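Local coordinates for protein toll-like receptor 13 (Mus musculus, PDB 4Z0C) that recognises single-stranded bacterial 23S ribosomal RNA with its leucine-rich-repeat ectodomain and signals through MYD88 and TRAF6 to activate NF-kappa-B and inflammatory cytokine secretion, at residues A[561-573]-A[590-602]. Numbering follows the deposited sequence.
Sequences NPSVFLDHHQFDP and RSLYLNASLFQNL. With nucleotides of chain D.
Asn595 ND2 gives a nearly straight bond to Asp567 O (2.8 Å), with that oxygen in the plane of the amide, while OD1 of the same amide accepts from Ser597 N, closing an Asx turn, and also from Ser597 OG. His569 NE2 donates to Ser597 OG (2.8 Å), which lies in the plane of the imidazole. These bonds tie LRR 22 to LRR 23 in the leucine-rich-repeat solenoid, where strands 564-566 and 592-594 run parallel. Four backbone bonds, Val564 N to Ser591 O, Tyr593 N to Val564 O, Leu566 N to Tyr593 O and Asn595 N to Leu566 O, join the segments along and just beyond the strands.

The Phe565 and Tyr593 side bears RNA. Base C10 of chain D lies over one face of Phe565, its C5 3.6 Å above the ring plane, and its N4 donates to Asp567 OD1 (3.1 Å). Asp567 OD2 comes to 2.7 Å from C10 N3, perhaps sharing a proton. Arg590 O and Tyr593 N meet the Phe565 ring at its edge.

On the other side, Leu566 and Leu594 lie side by side, CD1 against CD2 (3.6 Å). Leu598, with CG anti to its backbone N (chi1 -174°), reaches Leu566 CB through CD2 and brings CG to 3.7 Å from Phe571 CD2.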
ATOM      1  N   ASN A 561       6.149   4.331  -9.978  1.00 24.87           N
ATOM      2  CA  ASN A 561       5.277   5.456  -9.623  1.00 26.67           C
ATOM      3  C   ASN A 561       4.136   5.621 -10.646  1.00 27.06           C
ATOM      4  O   ASN A 561       4.368   5.562 -11.852  1.00 31.32           O
ATOM      5  CB  ASN A 561       6.076   6.759  -9.531  1.00 26.05           C
ATOM      6  CG  ASN A 561       6.828   6.905  -8.219  1.00 26.68           C
ATOM      7  OD1 ASN A 561       6.241   7.229  -7.187  1.00 27.73           O
ATOM      8  ND2 ASN A 561       8.134   6.684  -8.257  1.00 17.57           N
ATOM      9  N   PRO A 562       2.896   5.786 -10.163  1.00 21.54           N
ATOM     10  CA  PRO A 562       1.729   6.053 -11.009  1.00 22.90           C
ATOM     11  C   PRO A 562       1.942   7.268 -11.908  1.00 28.92           C
ATOM     12  O   PRO A 562       1.402   7.292 -13.008  1.00 30.88           O
ATOM     13  CB  PRO A 562       0.621   6.329  -9.996  1.00 29.64           C
ATOM     14  CG  PRO A 562       0.992   5.495  -8.822  1.00 30.13           C
ATOM     15  CD  PRO A 562       2.509   5.508  -8.769  1.00 27.81           C
ATOM     16  N   SER A 563       2.711   8.251 -11.445  1.00 22.97           N
ATOM     17  CA  SER A 563       3.146   9.328 -12.309  1.00 29.08           C
ATOM     18  C   SER A 563       4.439   9.985 -11.837  1.00 31.21           C
ATOM     19  O   SER A 563       4.708  10.043 -10.637  1.00 28.39           O
ATOM     20  CB  SER A 563       2.055  10.380 -12.446  1.00 34.66           C
ATOM     21  OG  SER A 563       1.745  10.878 -11.176  1.00 30.89           O
ATOM     22  N   VAL A 564       5.234  10.475 -12.793  1.00 24.75           N
ATOM     23  CA  VAL A 564       6.483  11.175 -12.493  1.00 27.62           C
ATOM     24  C   VAL A 564       6.605  12.311 -13.490  1.00 30.76           C
ATOM     25  O   VAL A 564       6.666  12.075 -14.690  1.00 32.08           O
ATOM     26  CB  VAL A 564       7.744  10.271 -12.628  1.00 22.70           C
ATOM     27  CG1 VAL A 564       8.971  11.020 -12.145  1.00 23.38           C
ATOM     28  CG2 VAL A 564       7.602   8.996 -11.829  1.00 15.35           C
ATOM     29  N   PHE A 565       6.596  13.543 -12.997  1.00 32.63           N
ATOM     30  CA  PHE A 565       6.718  14.707 -13.860  1.00 27.70           C
ATOM     31  C   PHE A 565       8.000  15.446 -13.516  1.00 27.61           C
ATOM     32  O   PHE A 565       8.105  16.071 -12.458  1.00 26.97           O
ATOM     33  CB  PHE A 565       5.514  15.646 -13.699  1.00 24.99           C
ATOM     34  CG  PHE A 565       4.181  14.969 -13.887  1.00 26.62           C
ATOM     35  CD1 PHE A 565       3.944  14.155 -14.981  1.00 21.60           C
ATOM     36  CD2 PHE A 565       3.174  15.118 -12.939  1.00 28.52           C
ATOM     37  CE1 PHE A 565       2.716  13.518 -15.142  1.00 21.95           C
ATOM     38  CE2 PHE A 565       1.942  14.490 -13.097  1.00 21.88           C
ATOM     39  CZ  PHE A 565       1.711  13.687 -14.199  1.00 15.82           C
ATOM     40  N   LEU A 566       8.965  15.368 -14.423  1.00 28.81           N
ATOM     41  CA  LEU A 566      10.238  16.066 -14.302  1.00 32.30           C
ATOM     42  C   LEU A 566      10.265  17.138 -15.407  1.00 35.79           C
ATOM     43  O   LEU A 566      10.826  16.935 -16.481  1.00 41.75           O
ATOM     44  CB  LEU A 566      11.395  15.052 -14.439  1.00 31.90           C
ATOM     45  CG  LEU A 566      11.490  14.027 -13.292  1.00 28.67           C
ATOM     46  CD1 LEU A 566      11.930  12.627 -13.748  1.00 21.25           C
ATOM     47  CD2 LEU A 566      12.426  14.546 -12.214  1.00 31.43           C
ATOM     48  N   ASP A 567       9.620  18.270 -15.129  1.00 38.42           N
ATOM     49  CA  ASP A 567       9.361  19.308 -16.120  1.00 35.19           C
ATOM     50  C   ASP A 567      10.555  20.199 -16.379  1.00 38.41           C
ATOM     51  O   ASP A 567      10.647  20.817 -17.431  1.00 40.86           O
ATOM     52  CB  ASP A 567       8.206  20.221 -15.680  1.00 38.35           C
ATOM     53  CG  ASP A 567       6.914  19.473 -15.429  1.00 37.81           C
ATOM     54  OD1 ASP A 567       6.693  18.391 -16.015  1.00 37.28           O
ATOM     55  OD2 ASP A 567       6.093  20.010 -14.663  1.00 37.85           O
ATOM     56  N   HIS A 568      11.446  20.310 -15.404  1.00 37.79           N
ATOM     57  CA  HIS A 568      12.488  21.332 -15.472  1.00 39.42           C
ATOM     58  C   HIS A 568      13.912  20.759 -15.613  1.00 40.83           C
ATOM     59  O   HIS A 568      14.192  20.033 -16.563  1.00 33.22           O
ATOM     60  CB  HIS A 568      12.360  22.263 -14.267  1.00 38.63           C
ATOM     61  CG  HIS A 568      10.990  22.851 -14.114  1.00 43.95           C
ATOM     62  ND1 HIS A 568      10.438  23.709 -15.043  1.00 42.45           N
ATOM     63  CD2 HIS A 568      10.044  22.673 -13.157  1.00 40.84           C
ATOM     64  CE1 HIS A 568       9.223  24.053 -14.657  1.00 37.61           C
ATOM     65  NE2 HIS A 568       8.961  23.434 -13.517  1.00 43.15           N
ATOM     66  N   HIS A 569      14.804  21.072 -14.677  1.00 39.81           N
ATOM     67  CA  HIS A 569      16.170  20.553 -14.758  1.00 36.61           C
ATOM     68  C   HIS A 569      16.595  19.878 -13.457  1.00 34.54           C
ATOM     69  O   HIS A 569      17.684  20.122 -12.923  1.00 28.71           O
ATOM     70  CB  HIS A 569      17.137  21.651 -15.185  1.00 33.77           C
ATOM     71  CG  HIS A 569      17.059  21.968 -16.648  1.00 58.82           C
ATOM     72  ND1 HIS A 569      17.210  23.243 -17.148  1.00 69.00           N
ATOM     73  CD2 HIS A 569      16.826  21.168 -17.718  1.00 64.20           C
ATOM     74  CE1 HIS A 569      17.085  23.215 -18.465  1.00 71.21           C
ATOM     75  NE2 HIS A 569      16.847  21.969 -18.834  1.00 67.15           N
ATOM     76  N   GLN A 570      15.716  18.997 -12.985  1.00 36.23           N
ATOM     77  CA  GLN A 570      15.850  18.317 -11.698  1.00 33.72           C
ATOM     78  C   GLN A 570      17.101  17.457 -11.546  1.00 32.49           C
ATOM     79  O   GLN A 570      17.586  17.286 -10.433  1.00 35.02           O
ATOM     80  CB  GLN A 570      14.601  17.477 -11.423  1.00 35.43           C
ATOM     81  CG  GLN A 570      13.426  18.285 -10.882  1.00 33.31           C
ATOM     82  CD  GLN A 570      12.442  18.785 -11.941  1.00 30.32           C
ATOM     83  OE1 GLN A 570      12.717  18.787 -13.147  1.00 25.03           O
ATOM     84  NE2 GLN A 570      11.267  19.213 -11.476  1.00 30.71           N
ATOM     85  N   PHE A 571      17.623  16.919 -12.649  1.00 28.73           N
ATOM     86  CA  PHE A 571      18.792  16.044 -12.579  1.00 26.27           C
ATOM     87  C   PHE A 571      20.130  16.783 -12.643  1.00 26.99           C
ATOM     88  O   PHE A 571      21.179  16.161 -12.543  1.00 33.23           O
ATOM     89  CB  PHE A 571      18.739  14.946 -13.652  1.00 22.88           C
ATOM     90  CG  PHE A 571      17.634  13.951 -13.437  1.00 26.64           C
ATOM     91  CD1 PHE A 571      17.031  13.822 -12.185  1.00 21.60           C
ATOM     92  CD2 PHE A 571      17.183  13.161 -14.479  1.00 25.78           C
ATOM     93  CE1 PHE A 571      15.999  12.920 -11.987  1.00 22.85           C
ATOM     94  CE2 PHE A 571      16.149  12.256 -14.288  1.00 21.31           C
ATOM     95  CZ  PHE A 571      15.556  12.137 -13.047  1.00 18.71           C
ATOM     96  N   ASP A 572      20.095  18.105 -12.771  1.00 26.80           N
ATOM     97  CA  ASP A 572      21.335  18.879 -12.885  1.00 26.98           C
ATOM     98  C   ASP A 572      22.365  18.687 -11.776  1.00 28.08           C
ATOM     99  O   ASP A 572      23.567  18.724 -12.051  1.00 35.79           O
ATOM    100  CB  ASP A 572      21.050  20.366 -13.092  1.00 40.64           C
ATOM    101  CG  ASP A 572      20.790  20.720 -14.551  1.00 48.23           C
ATOM    102  OD1 ASP A 572      20.567  19.795 -15.370  1.00 41.78           O
ATOM    103  OD2 ASP A 572      20.787  21.935 -14.871  1.00 57.62           O
ATOM    104  N   PRO A 573      21.914  18.484 -10.521  1.00 34.66           N
ATOM    105  CA  PRO A 573      22.915  18.248  -9.470  1.00 25.72           C
ATOM    106  C   PRO A 573      23.552  16.864  -9.525  1.00 30.64           C
ATOM    107  O   PRO A 573      24.607  16.689  -8.922  1.00 32.80           O
ATOM    108  CB  PRO A 573      22.100  18.391  -8.172  1.00 26.99           C
ATOM    109  CG  PRO A 573      20.892  19.194  -8.557  1.00 23.45           C
ATOM    110  CD  PRO A 573      20.581  18.763  -9.942  1.00 32.10           C
ATOM    111  N   ARG A 590       0.345  10.845 -19.941  1.00 26.62           N
ATOM    112  CA  ARG A 590      -0.398  11.104 -18.715  1.00 35.20           C
ATOM    113  C   ARG A 590       0.448  10.865 -17.469  1.00 31.62           C
ATOM    114  O   ARG A 590       0.317  11.603 -16.507  1.00 37.80           O
ATOM    115  CB  ARG A 590      -1.657  10.242 -18.648  1.00 40.87           C
ATOM    116  CG  ARG A 590      -2.720  10.602 -19.676  1.00 34.31           C
ATOM    117  CD  ARG A 590      -3.956   9.746 -19.474  1.00 39.22           C
ATOM    118  NE  ARG A 590      -4.515   9.305 -20.743  1.00 48.62           N
ATOM    119  CZ  ARG A 590      -4.474   8.053 -21.184  1.00 46.69           C
ATOM    120  NH1 ARG A 590      -3.931   7.107 -20.442  1.00 47.22           N
ATOM    121  NH2 ARG A 590      -5.000   7.739 -22.357  1.00 54.15           N
ATOM    122  N   SER A 591       1.356   9.887 -17.507  1.00 30.34           N
ATOM    123  CA  SER A 591       2.061   9.466 -16.291  1.00 32.27           C
ATOM    124  C   SER A 591       3.525   9.871 -16.219  1.00 35.25           C
ATOM    125  O   SER A 591       4.156   9.730 -15.164  1.00 28.17           O
ATOM    126  CB  SER A 591       1.971   7.946 -16.109  1.00 27.13           C
ATOM    127  OG  SER A 591       2.549   7.246 -17.190  1.00 32.13           O
ATOM    128  N   LEU A 592       4.069  10.366 -17.331  1.00 31.05           N
ATOM    129  CA  LEU A 592       5.499  10.651 -17.399  1.00 26.00           C
ATOM    130  C   LEU A 592       5.761  11.903 -18.206  1.00 27.73           C
ATOM    131  O   LEU A 592       5.244  12.043 -19.303  1.00 26.20           O
ATOM    132  CB  LEU A 592       6.227   9.486 -18.063  1.00 16.77           C
ATOM    133  CG  LEU A 592       7.652   9.092 -17.647  1.00 29.16           C
ATOM    134  CD1 LEU A 592       8.401   8.482 -18.841  1.00 22.64           C
ATOM    135  CD2 LEU A 592       8.448  10.210 -17.002  1.00 31.72           C
ATOM    136  N   TYR A 593       6.532  12.822 -17.642  1.00 24.43           N
ATOM    137  CA  TYR A 593       7.063  13.928 -18.411  1.00 23.19           C
ATOM    138  C   TYR A 593       8.518  14.147 -18.078  1.00 26.43           C
ATOM    139  O   TYR A 593       8.870  14.284 -16.912  1.00 31.97           O
ATOM    140  CB  TYR A 593       6.284  15.224 -18.179  1.00 20.43           C
ATOM    141  CG  TYR A 593       6.742  16.341 -19.087  1.00 26.51           C
ATOM    142  CD1 TYR A 593       7.820  17.157 -18.745  1.00 31.17           C
ATOM    143  CD2 TYR A 593       6.118  16.561 -20.305  1.00 33.55           C
ATOM    144  CE1 TYR A 593       8.253  18.165 -19.597  1.00 31.14           C
ATOM    145  CE2 TYR A 593       6.542  17.561 -21.158  1.00 35.39           C
ATOM    146  CZ  TYR A 593       7.604  18.358 -20.800  1.00 36.45           C
ATOM    147  OH  TYR A 593       8.002  19.352 -21.663  1.00 48.38           O
ATOM    148  N   LEU A 594       9.348  14.213 -19.115  1.00 28.85           N
ATOM    149  CA  LEU A 594      10.770  14.492 -18.972  1.00 29.43           C
ATOM    150  C   LEU A 594      11.100  15.698 -19.850  1.00 34.97           C
ATOM    151  O   LEU A 594      10.820  15.684 -21.050  1.00 30.77           O
ATOM    152  CB  LEU A 594      11.607  13.279 -19.407  1.00 21.97           C
ATOM    153  CG  LEU A 594      11.298  11.919 -18.766  1.00 29.44           C
ATOM    154  CD1 LEU A 594      12.107  10.802 -19.410  1.00 25.06           C
ATOM    155  CD2 LEU A 594      11.580  11.950 -17.287  1.00 28.33           C
ATOM    156  N   ASN A 595      11.635  16.758 -19.244  1.00 32.30           N
ATOM    157  CA  ASN A 595      12.047  17.941 -19.988  1.00 28.96           C
ATOM    158  C   ASN A 595      12.996  17.518 -21.102  1.00 34.02           C
ATOM    159  O   ASN A 595      13.791  16.588 -20.931  1.00 33.88           O
ATOM    160  CB  ASN A 595      12.719  18.952 -19.051  1.00 29.53           C
ATOM    161  CG  ASN A 595      13.158  20.238 -19.765  1.00 35.84           C
ATOM    162  OD1 ASN A 595      14.087  20.225 -20.580  1.00 36.08           O
ATOM    163  ND2 ASN A 595      12.504  21.359 -19.440  1.00 37.69           N
ATOM    164  N   ALA A 596      12.897  18.187 -22.248  1.00 32.51           N
ATOM    165  CA  ALA A 596      13.676  17.801 -23.426  1.00 31.06           C
ATOM    166  C   ALA A 596      15.172  17.730 -23.120  1.00 32.72           C
ATOM    167  O   ALA A 596      15.863  16.862 -23.634  1.00 36.47           O
ATOM    168  CB  ALA A 596      13.409  18.746 -24.582  1.00 26.16           C
ATOM    169  N   SER A 597      15.665  18.615 -22.258  1.00 29.26           N
ATOM    170  CA  SER A 597      17.089  18.631 -21.938  1.00 31.49           C
ATOM    171  C   SER A 597      17.419  18.101 -20.537  1.00 35.54           C
ATOM    172  O   SER A 597      18.474  18.419 -19.992  1.00 34.04           O
ATOM    173  CB  SER A 597      17.645  20.050 -22.103  1.00 39.86           C
ATOM    174  OG  SER A 597      16.845  21.002 -21.419  1.00 46.29           O
ATOM    175  N   LEU A 598      16.530  17.281 -19.976  1.00 37.51           N
ATOM    176  CA  LEU A 598      16.682  16.757 -18.611  1.00 36.88           C
ATOM    177  C   LEU A 598      17.977  15.960 -18.373  1.00 35.65           C
ATOM    178  O   LEU A 598      18.588  16.060 -17.303  1.00 29.23           O
ATOM    179  CB  LEU A 598      15.471  15.883 -18.257  1.00 33.69           C
ATOM    180  CG  LEU A 598      15.359  15.338 -16.830  1.00 32.30           C
ATOM    181  CD1 LEU A 598      15.135  16.461 -15.832  1.00 21.23           C
ATOM    182  CD2 LEU A 598      14.237  14.332 -16.778  1.00 29.82           C
ATOM    183  N   PHE A 599      18.399  15.193 -19.378  1.00 35.58           N
ATOM    184  CA  PHE A 599      19.566  14.318 -19.254  1.00 39.69           C
ATOM    185  C   PHE A 599      20.904  14.985 -19.601  1.00 37.90           C
ATOM    186  O   PHE A 599      21.926  14.309 -19.703  1.00 37.67           O
ATOM    187  CB  PHE A 599      19.404  13.083 -20.143  1.00 39.46           C
ATOM    188  CG  PHE A 599      18.244  12.216 -19.779  1.00 39.67           C
ATOM    189  CD1 PHE A 599      18.047  11.812 -18.480  1.00 40.44           C
ATOM    190  CD2 PHE A 599      17.341  11.812 -20.744  1.00 43.33           C
ATOM    191  CE1 PHE A 599      16.969  11.010 -18.158  1.00 43.69           C
ATOM    192  CE2 PHE A 599      16.266  11.010 -20.426  1.00 42.03           C
ATOM    193  CZ  PHE A 599      16.080  10.608 -19.134  1.00 40.68           C
ATOM    194  N   GLN A 600      20.907  16.295 -19.793  1.00 36.78           N
ATOM    195  CA  GLN A 600      22.106  16.980 -20.283  1.00 39.88           C
ATOM    196  C   GLN A 600      23.354  16.842 -19.430  1.00 42.57           C
ATOM    197  O   GLN A 600      24.461  16.793 -19.951  1.00 49.49           O
ATOM    198  CB  GLN A 600      21.827  18.455 -20.501  1.00 51.76           C
ATOM    199  CG  GLN A 600      21.262  18.756 -21.858  1.00 67.50           C
ATOM    200  CD  GLN A 600      21.213  20.239 -22.122  1.00 71.77           C
ATOM    201  OE1 GLN A 600      21.012  21.043 -21.201  1.00 71.68           O
ATOM    202  NE2 GLN A 600      21.425  20.618 -23.376  1.00 66.69           N
ATOM    203  N   ASN A 601      23.194  16.790 -18.119  1.00 38.45           N
ATOM    204  CA  ASN A 601      24.372  16.746 -17.265  1.00 37.48           C
ATOM    205  C   ASN A 601      24.819  15.339 -16.874  1.00 30.46           C
ATOM    206  O   ASN A 601      25.850  15.157 -16.223  1.00 25.46           O
ATOM    207  CB  ASN A 601      24.157  17.611 -16.034  1.00 44.34           C
ATOM    208  CG  ASN A 601      24.655  19.005 -16.243  1.00 55.94           C
ATOM    209  OD1 ASN A 601      24.029  19.794 -16.944  1.00 52.26           O
ATOM    210  ND2 ASN A 601      25.806  19.316 -15.665  1.00 69.24           N
ATOM    211  N   LEU A 602      24.034  14.351 -17.275  1.00 26.20           N
ATOM    212  CA  LEU A 602      24.269  12.993 -16.850  1.00 28.53           C
ATOM    213  C   LEU A 602      25.309  12.356 -17.758  1.00 36.22           C
ATOM    214  O   LEU A 602      25.037  11.383 -18.464  1.00 30.03           O
ATOM    215  CB  LEU A 602      22.966  12.191 -16.818  1.00 32.85           C
ATOM    216  CG  LEU A 602      21.808  12.749 -15.980  1.00 36.20           C
ATOM    217  CD1 LEU A 602      20.654  11.746 -15.925  1.00 33.97           C
ATOM    218  CD2 LEU A 602      22.268  13.135 -14.570  1.00 34.65           C
TER
ATOM    219  P     C D  10      -3.777  18.954 -14.068  1.00 39.18           P
ATOM    220  OP1   C D  10      -4.209  20.322 -13.709  1.00 39.37           O
ATOM    221  OP2   C D  10      -3.551  18.610 -15.498  1.00 38.69           O
ATOM    222  O5'   C D  10      -2.450  18.647 -13.253  1.00 37.42           O
ATOM    223  C5'   C D  10      -2.439  18.777 -11.837  1.00 28.15           C
ATOM    224  C4'   C D  10      -1.343  19.703 -11.385  1.00 32.27           C
ATOM    225  O4'   C D  10      -0.060  19.104 -11.720  1.00 27.40           O
ATOM    226  C3'   C D  10      -1.354  21.098 -12.024  1.00 32.05           C
ATOM    227  O3'   C D  10      -0.966  22.072 -11.054  1.00 43.05           O
ATOM    228  C2'   C D  10      -0.277  20.989 -13.101  1.00 28.84           C
ATOM    229  O2'   C D  10       0.354  22.211 -13.412  1.00 23.56           O
ATOM    230  C1'   C D  10       0.717  20.018 -12.461  1.00 29.64           C
ATOM    231  N1    C D  10       1.510  19.274 -13.446  1.00 32.06           N
ATOM    232  C2    C D  10       2.851  19.635 -13.645  1.00 31.69           C
ATOM    233  O2    C D  10       3.364  20.540 -12.970  1.00 30.99           O
ATOM    234  N3    C D  10       3.572  18.978 -14.572  1.00 30.09           N
ATOM    235  C4    C D  10       3.011  18.012 -15.295  1.00 37.20           C
ATOM    236  N4    C D  10       3.792  17.401 -16.200  1.00 44.98           N
ATOM    237  C5    C D  10       1.646  17.628 -15.124  1.00 30.90           C
ATOM    238  C6    C D  10       0.936  18.276 -14.192  1.00 31.77           C
ATOM    239  P     A D   9      -5.085  13.174 -17.345  1.00 31.56           P
ATOM    240  OP1   A D   9      -6.042  13.080 -18.483  1.00 29.07           O
ATOM    241  OP2   A D   9      -3.616  13.197 -17.500  1.00 36.54           O
ATOM    242  O5'   A D   9      -5.478  14.484 -16.534  1.00 31.57           O
ATOM    243  C5'   A D   9      -4.753  14.822 -15.363  1.00 32.48           C
ATOM    244  C4'   A D   9      -5.440  15.884 -14.561  1.00 36.26           C
ATOM    245  O4'   A D   9      -6.589  15.308 -13.879  1.00 39.09           O
ATOM    246  C3'   A D   9      -4.569  16.520 -13.487  1.00 36.55           C
ATOM    247  O3'   A D   9      -4.835  17.919 -13.445  1.00 40.34           O
ATOM    248  C2'   A D   9      -5.039  15.833 -12.199  1.00 38.48           C
ATOM    249  O2'   A D   9      -4.877  16.608 -11.028  1.00 43.37           O
ATOM    250  C1'   A D   9      -6.509  15.555 -12.493  1.00 35.92           C
ATOM    251  N9    A D   9      -7.044  14.366 -11.816  1.00 39.40           N
ATOM    252  C8    A D   9      -6.479  13.109 -11.760  1.00 40.10           C
ATOM    253  N7    A D   9      -7.193  12.217 -11.112  1.00 40.18           N
ATOM    254  C5    A D   9      -8.323  12.929 -10.720  1.00 34.88           C
ATOM    255  C6    A D   9      -9.473  12.559  -9.984  1.00 39.74           C
ATOM    256  N6    A D   9      -9.678  11.321  -9.506  1.00 32.44           N
ATOM    257  N1    A D   9     -10.420  13.517  -9.763  1.00 40.05           N
ATOM    258  C2    A D   9     -10.201  14.748 -10.247  1.00 30.48           C
ATOM    259  N3    A D   9      -9.157  15.205 -10.942  1.00 26.36           N
ATOM    260  C4    A D   9      -8.246  14.247 -11.152  1.00 31.80           C
TER
HETATM  261  O   HOH W   1      17.845  18.040 -15.492  1.00 30.06           O
HETATM  262  O   HOH W   2      20.948  16.838 -16.228  1.00 32.78           O